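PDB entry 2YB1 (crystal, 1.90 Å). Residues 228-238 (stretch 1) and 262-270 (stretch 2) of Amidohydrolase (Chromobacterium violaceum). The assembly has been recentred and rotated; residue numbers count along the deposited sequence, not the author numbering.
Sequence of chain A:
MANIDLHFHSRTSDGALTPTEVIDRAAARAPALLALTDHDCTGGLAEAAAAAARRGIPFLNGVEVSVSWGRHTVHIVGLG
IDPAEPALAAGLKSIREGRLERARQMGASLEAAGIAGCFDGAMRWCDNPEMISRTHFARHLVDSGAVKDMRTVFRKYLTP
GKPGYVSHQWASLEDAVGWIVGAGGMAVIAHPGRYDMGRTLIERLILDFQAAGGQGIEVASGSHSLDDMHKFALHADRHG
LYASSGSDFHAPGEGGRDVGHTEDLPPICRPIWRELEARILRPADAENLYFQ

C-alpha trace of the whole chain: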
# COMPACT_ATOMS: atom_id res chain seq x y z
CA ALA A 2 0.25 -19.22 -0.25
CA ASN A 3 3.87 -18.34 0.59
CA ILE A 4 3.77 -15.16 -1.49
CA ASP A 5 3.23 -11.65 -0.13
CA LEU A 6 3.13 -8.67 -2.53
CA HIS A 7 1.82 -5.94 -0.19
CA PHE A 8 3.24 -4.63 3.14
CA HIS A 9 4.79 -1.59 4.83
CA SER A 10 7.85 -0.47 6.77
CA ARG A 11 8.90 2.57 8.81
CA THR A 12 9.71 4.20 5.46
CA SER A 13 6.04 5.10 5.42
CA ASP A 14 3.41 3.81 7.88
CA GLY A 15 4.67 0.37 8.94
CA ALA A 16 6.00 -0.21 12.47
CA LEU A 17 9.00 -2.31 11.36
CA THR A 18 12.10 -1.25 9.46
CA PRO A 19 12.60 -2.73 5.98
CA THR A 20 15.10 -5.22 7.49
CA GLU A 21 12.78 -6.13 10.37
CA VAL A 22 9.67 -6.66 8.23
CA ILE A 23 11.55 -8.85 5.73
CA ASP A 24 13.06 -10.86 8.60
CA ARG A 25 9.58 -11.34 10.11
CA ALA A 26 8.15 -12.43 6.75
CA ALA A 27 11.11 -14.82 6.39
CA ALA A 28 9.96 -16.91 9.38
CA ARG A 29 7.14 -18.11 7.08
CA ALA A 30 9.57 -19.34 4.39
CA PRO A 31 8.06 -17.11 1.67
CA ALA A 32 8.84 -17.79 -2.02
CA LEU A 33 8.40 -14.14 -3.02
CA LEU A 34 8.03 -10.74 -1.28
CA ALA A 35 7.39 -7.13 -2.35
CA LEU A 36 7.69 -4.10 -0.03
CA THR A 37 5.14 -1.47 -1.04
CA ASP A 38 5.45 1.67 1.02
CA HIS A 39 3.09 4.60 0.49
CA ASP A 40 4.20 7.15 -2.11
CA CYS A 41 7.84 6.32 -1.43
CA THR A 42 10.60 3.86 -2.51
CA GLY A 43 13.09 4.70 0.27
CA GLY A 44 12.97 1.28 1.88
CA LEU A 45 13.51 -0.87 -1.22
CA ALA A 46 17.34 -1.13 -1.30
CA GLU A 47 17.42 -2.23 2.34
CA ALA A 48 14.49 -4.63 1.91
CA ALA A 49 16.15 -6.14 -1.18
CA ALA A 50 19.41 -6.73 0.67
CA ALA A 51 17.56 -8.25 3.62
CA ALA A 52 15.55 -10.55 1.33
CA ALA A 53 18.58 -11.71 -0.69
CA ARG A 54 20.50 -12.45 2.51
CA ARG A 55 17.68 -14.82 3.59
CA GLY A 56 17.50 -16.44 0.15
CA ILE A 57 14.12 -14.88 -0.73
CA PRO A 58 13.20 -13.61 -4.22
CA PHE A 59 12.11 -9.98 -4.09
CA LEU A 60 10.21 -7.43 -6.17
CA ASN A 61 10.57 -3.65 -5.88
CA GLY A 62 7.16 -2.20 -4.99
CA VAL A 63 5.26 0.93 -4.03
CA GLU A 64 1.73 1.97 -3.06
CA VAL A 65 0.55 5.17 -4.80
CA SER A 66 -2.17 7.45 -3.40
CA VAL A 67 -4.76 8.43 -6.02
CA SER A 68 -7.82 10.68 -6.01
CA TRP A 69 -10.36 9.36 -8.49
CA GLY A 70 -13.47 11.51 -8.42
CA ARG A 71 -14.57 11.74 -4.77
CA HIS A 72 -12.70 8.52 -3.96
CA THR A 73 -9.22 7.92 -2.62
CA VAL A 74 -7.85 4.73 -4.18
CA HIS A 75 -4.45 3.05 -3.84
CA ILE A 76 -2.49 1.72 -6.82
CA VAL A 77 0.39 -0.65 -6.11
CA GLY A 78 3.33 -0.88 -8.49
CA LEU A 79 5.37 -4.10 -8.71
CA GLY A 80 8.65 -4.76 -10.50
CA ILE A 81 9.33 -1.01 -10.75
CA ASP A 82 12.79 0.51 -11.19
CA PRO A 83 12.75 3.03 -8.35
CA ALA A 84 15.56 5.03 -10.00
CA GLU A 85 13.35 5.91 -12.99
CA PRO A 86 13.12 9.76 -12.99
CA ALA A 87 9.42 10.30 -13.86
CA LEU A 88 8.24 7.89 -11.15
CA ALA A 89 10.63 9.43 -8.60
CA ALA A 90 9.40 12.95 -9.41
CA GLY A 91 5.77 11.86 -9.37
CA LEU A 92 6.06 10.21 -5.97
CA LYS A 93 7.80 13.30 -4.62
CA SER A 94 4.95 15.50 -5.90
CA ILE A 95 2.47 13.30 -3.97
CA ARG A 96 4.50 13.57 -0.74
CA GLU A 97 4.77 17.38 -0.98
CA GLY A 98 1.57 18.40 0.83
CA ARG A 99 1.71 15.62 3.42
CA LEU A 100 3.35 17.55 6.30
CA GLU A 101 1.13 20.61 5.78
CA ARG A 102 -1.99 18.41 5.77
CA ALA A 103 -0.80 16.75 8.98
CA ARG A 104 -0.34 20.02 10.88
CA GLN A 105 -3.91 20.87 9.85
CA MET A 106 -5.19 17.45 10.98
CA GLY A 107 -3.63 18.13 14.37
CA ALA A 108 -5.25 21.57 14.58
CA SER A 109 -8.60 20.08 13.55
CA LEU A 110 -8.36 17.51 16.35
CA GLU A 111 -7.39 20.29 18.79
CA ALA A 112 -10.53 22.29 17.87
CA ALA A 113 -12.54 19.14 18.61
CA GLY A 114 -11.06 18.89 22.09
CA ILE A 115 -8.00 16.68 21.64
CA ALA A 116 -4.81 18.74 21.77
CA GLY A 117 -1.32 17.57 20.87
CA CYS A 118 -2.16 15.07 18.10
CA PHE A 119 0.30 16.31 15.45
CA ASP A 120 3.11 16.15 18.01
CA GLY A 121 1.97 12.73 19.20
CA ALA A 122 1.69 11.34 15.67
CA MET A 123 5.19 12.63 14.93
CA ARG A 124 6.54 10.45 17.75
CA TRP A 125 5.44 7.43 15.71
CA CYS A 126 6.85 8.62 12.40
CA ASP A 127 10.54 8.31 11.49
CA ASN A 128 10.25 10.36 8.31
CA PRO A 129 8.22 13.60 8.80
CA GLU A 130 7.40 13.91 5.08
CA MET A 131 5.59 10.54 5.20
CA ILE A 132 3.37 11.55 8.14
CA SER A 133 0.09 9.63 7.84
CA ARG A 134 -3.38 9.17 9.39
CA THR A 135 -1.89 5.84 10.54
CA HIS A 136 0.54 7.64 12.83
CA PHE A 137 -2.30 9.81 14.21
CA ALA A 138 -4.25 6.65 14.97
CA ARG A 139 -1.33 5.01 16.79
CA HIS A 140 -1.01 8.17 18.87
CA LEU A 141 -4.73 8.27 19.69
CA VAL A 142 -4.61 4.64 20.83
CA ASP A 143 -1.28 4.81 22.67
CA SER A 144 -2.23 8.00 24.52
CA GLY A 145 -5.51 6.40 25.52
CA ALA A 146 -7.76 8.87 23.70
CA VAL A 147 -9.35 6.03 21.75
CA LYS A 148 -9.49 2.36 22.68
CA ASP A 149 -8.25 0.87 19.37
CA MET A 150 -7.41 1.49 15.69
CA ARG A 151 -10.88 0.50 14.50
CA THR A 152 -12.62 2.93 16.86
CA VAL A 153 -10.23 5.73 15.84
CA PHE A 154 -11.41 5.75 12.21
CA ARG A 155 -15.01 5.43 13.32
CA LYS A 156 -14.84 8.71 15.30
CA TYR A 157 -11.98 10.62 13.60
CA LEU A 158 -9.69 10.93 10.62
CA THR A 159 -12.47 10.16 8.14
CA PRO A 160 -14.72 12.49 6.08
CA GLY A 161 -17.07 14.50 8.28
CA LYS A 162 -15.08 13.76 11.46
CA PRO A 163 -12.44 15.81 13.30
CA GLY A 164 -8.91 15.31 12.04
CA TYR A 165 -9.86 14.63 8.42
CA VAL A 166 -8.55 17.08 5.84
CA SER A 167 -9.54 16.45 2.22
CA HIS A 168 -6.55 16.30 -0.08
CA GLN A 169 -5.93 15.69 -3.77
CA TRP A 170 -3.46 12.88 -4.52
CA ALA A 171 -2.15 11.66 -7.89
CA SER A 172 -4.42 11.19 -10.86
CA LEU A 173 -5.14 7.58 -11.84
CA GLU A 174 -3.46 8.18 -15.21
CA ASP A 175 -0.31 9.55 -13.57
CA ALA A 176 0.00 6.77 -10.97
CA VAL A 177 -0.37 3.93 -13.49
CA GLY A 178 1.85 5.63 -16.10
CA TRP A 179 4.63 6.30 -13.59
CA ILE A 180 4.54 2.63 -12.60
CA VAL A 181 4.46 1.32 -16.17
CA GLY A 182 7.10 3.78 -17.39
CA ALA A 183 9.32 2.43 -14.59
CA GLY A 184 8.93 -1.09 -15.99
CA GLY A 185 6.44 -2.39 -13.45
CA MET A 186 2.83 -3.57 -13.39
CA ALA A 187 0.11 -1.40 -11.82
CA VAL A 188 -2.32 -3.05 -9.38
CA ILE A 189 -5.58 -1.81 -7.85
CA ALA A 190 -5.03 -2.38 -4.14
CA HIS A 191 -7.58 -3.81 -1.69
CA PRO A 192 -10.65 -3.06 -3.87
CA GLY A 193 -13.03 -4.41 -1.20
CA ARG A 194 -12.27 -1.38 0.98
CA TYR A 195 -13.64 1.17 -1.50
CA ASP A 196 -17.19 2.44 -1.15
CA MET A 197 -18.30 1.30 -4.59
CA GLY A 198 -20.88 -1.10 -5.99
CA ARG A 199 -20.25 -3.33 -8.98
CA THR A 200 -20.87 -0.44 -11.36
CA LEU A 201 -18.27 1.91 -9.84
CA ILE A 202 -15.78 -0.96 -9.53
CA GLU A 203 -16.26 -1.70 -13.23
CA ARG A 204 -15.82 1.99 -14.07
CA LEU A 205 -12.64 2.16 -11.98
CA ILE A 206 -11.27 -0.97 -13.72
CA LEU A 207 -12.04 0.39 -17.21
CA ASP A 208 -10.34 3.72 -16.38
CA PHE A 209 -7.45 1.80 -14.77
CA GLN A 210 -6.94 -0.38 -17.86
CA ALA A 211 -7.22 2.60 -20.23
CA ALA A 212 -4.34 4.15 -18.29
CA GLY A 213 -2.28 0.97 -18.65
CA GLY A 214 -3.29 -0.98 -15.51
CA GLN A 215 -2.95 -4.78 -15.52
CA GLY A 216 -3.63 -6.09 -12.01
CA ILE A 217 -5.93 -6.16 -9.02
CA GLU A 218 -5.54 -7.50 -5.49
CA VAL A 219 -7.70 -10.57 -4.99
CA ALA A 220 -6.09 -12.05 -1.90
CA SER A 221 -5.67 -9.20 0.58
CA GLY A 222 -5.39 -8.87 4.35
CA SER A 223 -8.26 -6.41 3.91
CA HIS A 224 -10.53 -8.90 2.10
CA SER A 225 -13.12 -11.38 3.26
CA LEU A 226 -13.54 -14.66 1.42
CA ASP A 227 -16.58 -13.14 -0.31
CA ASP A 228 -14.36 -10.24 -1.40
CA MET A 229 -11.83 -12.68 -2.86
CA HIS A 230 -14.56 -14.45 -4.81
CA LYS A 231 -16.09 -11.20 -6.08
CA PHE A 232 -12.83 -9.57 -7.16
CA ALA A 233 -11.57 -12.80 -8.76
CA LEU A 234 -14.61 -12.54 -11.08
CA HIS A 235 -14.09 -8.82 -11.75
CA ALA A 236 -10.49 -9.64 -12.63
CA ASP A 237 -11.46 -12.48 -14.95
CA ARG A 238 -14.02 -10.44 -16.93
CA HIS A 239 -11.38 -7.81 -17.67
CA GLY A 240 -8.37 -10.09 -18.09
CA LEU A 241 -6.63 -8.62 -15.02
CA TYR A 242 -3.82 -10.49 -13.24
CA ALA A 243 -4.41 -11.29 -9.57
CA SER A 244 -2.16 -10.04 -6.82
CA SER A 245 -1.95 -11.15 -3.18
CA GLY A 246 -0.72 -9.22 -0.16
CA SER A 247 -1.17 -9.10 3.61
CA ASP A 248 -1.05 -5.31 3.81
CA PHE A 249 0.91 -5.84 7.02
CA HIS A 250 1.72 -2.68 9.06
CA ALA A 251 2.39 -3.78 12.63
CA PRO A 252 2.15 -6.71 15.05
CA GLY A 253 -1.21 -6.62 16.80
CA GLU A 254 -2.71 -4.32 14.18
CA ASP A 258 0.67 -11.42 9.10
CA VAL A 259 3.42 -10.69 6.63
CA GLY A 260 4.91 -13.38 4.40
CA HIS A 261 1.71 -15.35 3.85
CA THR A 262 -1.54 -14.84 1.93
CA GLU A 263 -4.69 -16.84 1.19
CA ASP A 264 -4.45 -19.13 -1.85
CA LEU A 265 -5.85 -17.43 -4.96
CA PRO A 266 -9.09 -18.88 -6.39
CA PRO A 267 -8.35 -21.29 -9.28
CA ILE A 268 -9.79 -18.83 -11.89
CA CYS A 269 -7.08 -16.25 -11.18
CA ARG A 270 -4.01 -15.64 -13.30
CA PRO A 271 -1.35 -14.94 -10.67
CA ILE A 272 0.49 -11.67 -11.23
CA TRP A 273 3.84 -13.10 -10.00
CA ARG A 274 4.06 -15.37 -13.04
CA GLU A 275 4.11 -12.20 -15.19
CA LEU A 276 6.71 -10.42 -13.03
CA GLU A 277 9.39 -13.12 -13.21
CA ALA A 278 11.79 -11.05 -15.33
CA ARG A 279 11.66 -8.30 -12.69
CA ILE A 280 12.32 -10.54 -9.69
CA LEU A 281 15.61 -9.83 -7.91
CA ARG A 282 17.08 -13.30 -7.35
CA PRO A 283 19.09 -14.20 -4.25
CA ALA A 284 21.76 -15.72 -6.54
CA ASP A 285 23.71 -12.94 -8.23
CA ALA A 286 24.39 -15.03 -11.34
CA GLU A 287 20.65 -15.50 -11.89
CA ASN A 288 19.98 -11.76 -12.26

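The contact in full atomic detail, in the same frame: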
# COMPACT_ATOMS: atom_id res chain seq x y z
N ASP A 228 -15.11 -11.23 -0.61
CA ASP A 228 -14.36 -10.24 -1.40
C ASP A 228 -13.46 -10.94 -2.41
O ASP A 228 -13.41 -10.54 -3.57
CB ASP A 228 -13.49 -9.33 -0.51
CG ASP A 228 -14.31 -8.33 0.31
OD1 ASP A 228 -15.38 -7.88 -0.14
OD2 ASP A 228 -13.86 -7.98 1.42
N MET A 229 -12.74 -11.97 -1.96
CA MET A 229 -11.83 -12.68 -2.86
C MET A 229 -12.59 -13.24 -4.04
O MET A 229 -12.16 -13.13 -5.18
CB MET A 229 -11.12 -13.83 -2.15
CG MET A 229 -10.28 -13.42 -0.96
SD MET A 229 -9.26 -14.81 -0.44
CE MET A 229 -8.51 -15.25 -2.00
N HIS A 230 -13.73 -13.88 -3.75
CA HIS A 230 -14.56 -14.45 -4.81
C HIS A 230 -15.02 -13.37 -5.80
O HIS A 230 -14.91 -13.53 -7.01
CB HIS A 230 -15.77 -15.15 -4.18
CG HIS A 230 -16.78 -15.65 -5.17
ND1 HIS A 230 -16.67 -16.88 -5.78
CD2 HIS A 230 -17.91 -15.09 -5.65
CE1 HIS A 230 -17.69 -17.06 -6.60
NE2 HIS A 230 -18.46 -15.99 -6.54
N LYS A 231 -15.54 -12.27 -5.26
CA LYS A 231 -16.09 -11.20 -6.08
C LYS A 231 -15.03 -10.53 -6.95
O LYS A 231 -15.23 -10.31 -8.14
CB LYS A 231 -16.77 -10.17 -5.18
CG LYS A 231 -17.44 -9.05 -5.91
CD LYS A 231 -18.26 -8.21 -4.96
CE LYS A 231 -17.40 -7.53 -3.93
NZ LYS A 231 -18.25 -6.70 -3.03
N PHE A 232 -13.88 -10.22 -6.37
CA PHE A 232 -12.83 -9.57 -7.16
C PHE A 232 -12.08 -10.51 -8.12
O PHE A 232 -11.61 -10.07 -9.18
CB PHE A 232 -11.93 -8.71 -6.25
CG PHE A 232 -12.68 -7.58 -5.62
CD1 PHE A 232 -13.08 -6.50 -6.39
CD2 PHE A 232 -13.08 -7.64 -4.29
CE1 PHE A 232 -13.82 -5.47 -5.84
CE2 PHE A 232 -13.81 -6.61 -3.73
CZ PHE A 232 -14.19 -5.52 -4.50
N ALA A 233 -12.03 -11.80 -7.79
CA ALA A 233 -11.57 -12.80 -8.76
C ALA A 233 -12.39 -12.76 -10.06
O ALA A 233 -11.84 -12.87 -11.16
CB ALA A 233 -11.60 -14.20 -8.15
N LEU A 234 -13.71 -12.64 -9.92
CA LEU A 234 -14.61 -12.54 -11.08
C LEU A 234 -14.46 -11.23 -11.83
O LEU A 234 -14.42 -11.23 -13.07
CB LEU A 234 -16.08 -12.72 -10.66
CG LEU A 234 -16.46 -14.12 -10.16
CD1 LEU A 234 -17.95 -14.17 -9.83
CD2 LEU A 234 -16.08 -15.17 -11.20
N HIS A 235 -14.37 -10.11 -11.11
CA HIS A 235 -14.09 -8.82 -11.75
C HIS A 235 -12.81 -8.92 -12.57
O HIS A 235 -12.75 -8.45 -13.71
CB HIS A 235 -13.92 -7.68 -10.72
CG HIS A 235 -15.21 -7.08 -10.25
ND1 HIS A 235 -16.04 -6.35 -11.08
CD2 HIS A 235 -15.78 -7.05 -9.02
CE1 HIS A 235 -17.08 -5.92 -10.38
NE2 HIS A 235 -16.95 -6.33 -9.13
N ALA A 236 -11.78 -9.52 -11.97
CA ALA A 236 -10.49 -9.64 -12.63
C ALA A 236 -10.62 -10.48 -13.89
O ALA A 236 -10.07 -10.13 -14.94
CB ALA A 236 -9.44 -10.23 -11.68
N ASP A 237 -11.35 -11.58 -13.80
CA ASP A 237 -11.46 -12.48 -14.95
C ASP A 237 -12.18 -11.83 -16.13
O ASP A 237 -11.77 -12.02 -17.28
CB ASP A 237 -12.13 -13.80 -14.56
CG ASP A 237 -12.11 -14.81 -15.69
OD1 ASP A 237 -11.00 -15.27 -16.04
OD2 ASP A 237 -13.19 -15.12 -16.24
N ARG A 238 -13.24 -11.07 -15.86
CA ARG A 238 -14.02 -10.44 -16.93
C ARG A 238 -13.18 -9.43 -17.71
O ARG A 238 -13.42 -9.18 -18.88
CB ARG A 238 -15.25 -9.72 -16.37
CG ARG A 238 -16.21 -10.60 -15.62
CD ARG A 238 -17.35 -9.77 -15.01
NE ARG A 238 -18.23 -9.22 -16.04
CZ ARG A 238 -18.07 -8.02 -16.59
NH1 ARG A 238 -17.07 -7.24 -16.22
NH2 ARG A 238 -18.93 -7.60 -17.52
N THR A 262 -0.24 -15.31 2.39
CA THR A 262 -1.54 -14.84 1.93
C THR A 262 -2.42 -16.05 1.66
O THR A 262 -1.94 -17.18 1.55
CB THR A 262 -1.43 -14.00 0.64
OG1 THR A 262 -0.70 -14.74 -0.34
CG2 THR A 262 -0.74 -12.66 0.91
N GLU A 263 -3.73 -15.81 1.57
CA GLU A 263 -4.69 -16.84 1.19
C GLU A 263 -4.45 -17.28 -0.25
O GLU A 263 -4.19 -16.44 -1.11
CB GLU A 263 -6.11 -16.27 1.29
CG GLU A 263 -6.56 -15.94 2.70
CD GLU A 263 -6.51 -17.16 3.61
OE1 GLU A 263 -6.99 -18.23 3.18
OE2 GLU A 263 -5.96 -17.05 4.73
N ASP A 264 -4.55 -18.58 -0.50
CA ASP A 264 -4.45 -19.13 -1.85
C ASP A 264 -5.45 -18.44 -2.78
O ASP A 264 -6.63 -18.32 -2.46
CB ASP A 264 -4.76 -20.63 -1.85
CG ASP A 264 -3.70 -21.46 -1.16
OD1 ASP A 264 -2.58 -20.97 -0.93
OD2 ASP A 264 -4.00 -22.64 -0.87
N LEU A 265 -4.97 -18.00 -3.94
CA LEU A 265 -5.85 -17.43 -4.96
C LEU A 265 -6.87 -18.46 -5.47
O LEU A 265 -6.55 -19.63 -5.60
CB LEU A 265 -5.04 -16.91 -6.15
CG LEU A 265 -4.19 -15.65 -5.97
CD1 LEU A 265 -3.38 -15.41 -7.24
CD2 LEU A 265 -5.04 -14.44 -5.62
N PRO A 266 -8.10 -18.01 -5.74
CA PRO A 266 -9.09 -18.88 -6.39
C PRO A 266 -8.51 -19.45 -7.68
O PRO A 266 -7.69 -18.79 -8.32
CB PRO A 266 -10.24 -17.92 -6.70
CG PRO A 266 -10.12 -16.84 -5.67
CD PRO A 266 -8.64 -16.67 -5.45
N PRO A 267 -8.90 -20.68 -8.05
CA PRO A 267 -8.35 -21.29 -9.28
C PRO A 267 -8.50 -20.46 -10.56
O PRO A 267 -7.61 -20.56 -11.41
CB PRO A 267 -9.12 -22.61 -9.38
CG PRO A 267 -9.42 -22.98 -7.96
CD PRO A 267 -9.71 -21.64 -7.27
N ILE A 268 -9.56 -19.65 -10.68
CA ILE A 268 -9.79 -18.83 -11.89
C ILE A 268 -8.70 -17.78 -12.15
O ILE A 268 -8.47 -17.37 -13.29
CB ILE A 268 -11.17 -18.12 -11.85
CG1 ILE A 268 -11.61 -17.64 -13.24
CG2 ILE A 268 -11.15 -16.96 -10.85
CD1 ILE A 268 -11.77 -18.76 -14.30
N CYS A 269 -8.02 -17.36 -11.09
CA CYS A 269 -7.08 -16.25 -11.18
C CYS A 269 -5.82 -16.59 -11.96
O CYS A 269 -5.31 -17.70 -11.90
CB CYS A 269 -6.68 -15.76 -9.79
SG CYS A 269 -8.06 -15.13 -8.80
N ARG A 270 -5.32 -15.59 -12.69
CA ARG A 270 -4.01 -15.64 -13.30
C ARG A 270 -3.05 -14.87 -12.41
O ARG A 270 -3.09 -13.65 -12.36
CB ARG A 270 -4.07 -15.00 -14.69
CG ARG A 270 -5.04 -15.71 -15.62
CD ARG A 270 -4.80 -15.34 -17.07
NE ARG A 270 -5.16 -13.96 -17.37
CZ ARG A 270 -4.88 -13.36 -18.53
NH1 ARG A 270 -4.23 -14.03 -19.47
NH2 ARG A 270 -5.23 -12.09 -18.74
O HOH W 1 -8.89 -14.94 -14.46

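At the centre of this contact sits Ala-233, on a helix whose face is laid against an extended loop that leads into a tight turn. Its methyl group points toward the loop and meets three side chains at once: CB lies 3.7 Å from SG of Cys-269, 3.9 Å from CG of Pro-266 and 3.9 Å from CG2 of Ile-268. A side chain this short lets the two backbones come close, and the CA atoms of Ala-233 and Cys-269 are 6.2 Å apart, the nearest such pair across the two segments. The small side chain of Cys-269 likewise sets its sulfur against the methyl at this short spacing.

The loop folds back beside this methyl group. Pro-266 to Cys-269 form a type I beta turn, closed by a hydrogen bond from N of Cys-269 to O of Pro-266 (3.1 Å), so residues from both ends of the turn reach the same alanine. Proline suits the first position, since its ring offers a compact apolar surface; the restricted phi of proline suits the next, Pro-267, where a type I turn calls for about -60°.

One helical turn earlier, Met-229 extends the apolar patch. Its long, unbranched side chain, with chi angles m, t and p, brings CE to 3.7 Å from CD of Pro-266 and 3.6 Å from the backbone O of Asp-264, while SD packs 3.9 Å from CB of Glu-263. The end of the Glu-263 side chain leads away.

One turn beyond Ala-233, the surface becomes polar. The branched, apolar Ile-268 spans from the alanine to Asp-237, whose OD1 lies 3.7 Å from CG1 of Ile-268, a van der Waals approach. No direct hydrogen bond joins the two segments; instead, a water donates to OD1 of Asp-237 and to the backbone O of Ile-268, each 2.7 Å from the water oxygen, bridging two acceptors at this exposed edge.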